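Side-chain contact in GTP pyrophosphokinase YjbM (Bacillus subtilis, PDB 5DEC), which synthesises the alarmone (p)ppGpp by transferring pyrophosphate from ATP to GDP or GTP, working as an allosterically regulated homotetramer: residues G33-Y38 against D43-E48. Numbering follows the deposited sequence.
Sequences GIRTLY and DHSPIE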
# COMPACT_ATOMS: atom_id res chain seq x y z
N GLY B 33 6.01 -6.90 10.22
CA GLY B 33 6.07 -6.30 11.55
C GLY B 33 7.33 -6.66 12.32
O GLY B 33 7.71 -5.97 13.26
N ILE B 34 7.95 -7.77 11.94
CA ILE B 34 9.16 -8.23 12.61
C ILE B 34 10.27 -7.20 12.42
O ILE B 34 10.90 -6.78 13.39
CB ILE B 34 9.61 -9.61 12.08
CG1 ILE B 34 8.61 -10.68 12.50
CG2 ILE B 34 11.02 -9.96 12.59
CD1 ILE B 34 8.82 -12.00 11.81
N ARG B 35 10.50 -6.79 11.18
CA ARG B 35 11.53 -5.80 10.88
C ARG B 35 11.24 -4.48 11.60
O ARG B 35 12.15 -3.86 12.16
CB ARG B 35 11.66 -5.56 9.37
CG ARG B 35 12.70 -4.51 8.99
CD ARG B 35 12.86 -4.41 7.49
NE ARG B 35 13.79 -3.36 7.11
CZ ARG B 35 15.11 -3.50 7.08
NH1 ARG B 35 15.67 -4.66 7.42
NH2 ARG B 35 15.88 -2.49 6.71
N THR B 36 9.98 -4.04 11.57
CA THR B 36 9.61 -2.81 12.26
C THR B 36 9.97 -2.82 13.74
O THR B 36 10.57 -1.87 14.25
CB THR B 36 8.10 -2.52 12.12
OG1 THR B 36 7.77 -2.37 10.74
CG2 THR B 36 7.74 -1.25 12.88
N LEU B 37 9.61 -3.91 14.43
CA LEU B 37 9.94 -4.10 15.84
C LEU B 37 11.43 -3.93 16.16
O LEU B 37 11.79 -3.63 17.30
CB LEU B 37 9.47 -5.48 16.32
CG LEU B 37 8.07 -5.66 16.93
CD1 LEU B 37 6.94 -5.10 16.05
CD2 LEU B 37 7.81 -7.14 17.27
N TYR B 38 12.29 -4.14 15.16
CA TYR B 38 13.75 -4.14 15.33
C TYR B 38 14.40 -2.77 15.10
O TYR B 38 15.56 -2.56 15.44
CB TYR B 38 14.39 -5.17 14.40
CG TYR B 38 14.55 -6.55 15.00
CD1 TYR B 38 13.55 -7.50 14.88
CD2 TYR B 38 15.71 -6.90 15.69
CE1 TYR B 38 13.70 -8.76 15.44
CE2 TYR B 38 15.86 -8.15 16.25
CZ TYR B 38 14.85 -9.08 16.13
OH TYR B 38 15.01 -10.33 16.68
N ASP B 43 18.50 -2.22 16.32
CA ASP B 43 19.63 -3.11 16.02
C ASP B 43 19.50 -3.68 14.60
O ASP B 43 18.92 -3.05 13.72
CB ASP B 43 19.68 -4.26 17.03
CG ASP B 43 18.42 -5.10 17.02
OD1 ASP B 43 17.32 -4.52 17.09
OD2 ASP B 43 18.54 -6.34 16.92
N HIS B 44 20.06 -4.87 14.39
CA HIS B 44 20.00 -5.51 13.09
C HIS B 44 18.74 -6.35 12.95
O HIS B 44 18.56 -7.32 13.68
CB HIS B 44 21.23 -6.39 12.84
CG HIS B 44 21.12 -7.24 11.61
ND1 HIS B 44 21.13 -6.71 10.34
CD2 HIS B 44 20.97 -8.58 11.47
CE1 HIS B 44 21.00 -7.70 9.46
NE2 HIS B 44 20.90 -8.83 10.12
N SER B 45 17.89 -6.00 12.00
CA SER B 45 16.72 -6.84 11.73
C SER B 45 17.13 -8.12 11.01
O SER B 45 17.92 -8.08 10.07
CB SER B 45 15.68 -6.07 10.92
OG SER B 45 14.66 -6.95 10.48
N PRO B 46 16.62 -9.27 11.45
CA PRO B 46 16.89 -10.54 10.77
C PRO B 46 16.12 -10.69 9.45
O PRO B 46 16.33 -11.65 8.70
CB PRO B 46 16.47 -11.60 11.79
CG PRO B 46 15.42 -10.92 12.62
CD PRO B 46 15.84 -9.47 12.70
N ILE B 47 15.23 -9.74 9.18
CA ILE B 47 14.46 -9.74 7.94
C ILE B 47 14.73 -8.47 7.15
O ILE B 47 14.61 -7.36 7.66
CB ILE B 47 12.95 -9.87 8.20
CG1 ILE B 47 12.63 -11.25 8.79
CG2 ILE B 47 12.16 -9.60 6.93
CD1 ILE B 47 11.16 -11.44 9.09
N GLU B 48 15.08 -8.63 5.89
CA GLU B 48 15.32 -7.47 5.05
C GLU B 48 14.01 -7.08 4.34
O GLU B 48 13.58 -5.93 4.42
CB GLU B 48 16.44 -7.79 4.05
CG GLU B 48 17.02 -6.59 3.38
CD GLU B 48 17.95 -5.81 4.30
OE1 GLU B 48 18.05 -6.15 5.51
OE2 GLU B 48 18.59 -4.86 3.81
O HOH W 1 18.82 -3.21 6.18
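Arg-35 NH1 donates to Ile-47 O at 2.9 Å, tying the last turns of helix 11-38 to the loop that folds back along it on the way to strand 49-54, the first strand of the RelA/SpoT synthetase sheet. The carbonyl oxygen lies close to the guanidinium plane. The same nitrogen makes a long salt bridge to Glu-48 OE1 (3.4 Å), the two flat groups turned 68° apart, and a water joins Arg-35 NH2 to Glu-48 OE2. With CG anti to the backbone N (chi1 179°) and the chain extended as far as NE, the arginine runs past Ser-45, whose OG also donates to Ile-47 O; that carbonyl therefore takes two bonds. Both Arg-35 and Glu-48 belong to the allosteric pppGpp site shared between neighbouring subunits, so the ion pair links the helix and loop sides of that site. Farther toward the C-terminal end of the helix, the Tyr-38 ring takes Pro-46 CD over its centre in a CH-pi contact, 3.5 Å from the centroid. Ile-34 and Ile-47 meet through their CD1 methyls, crossing at about a right angle, and helix 90-102 packs against both through Met-99 and Val-96 respectively. Where the chain reappears after unmodelled residues 40-42, poorly ordered Asp-43 donates its N to Tyr-38 O at 3.1 Å.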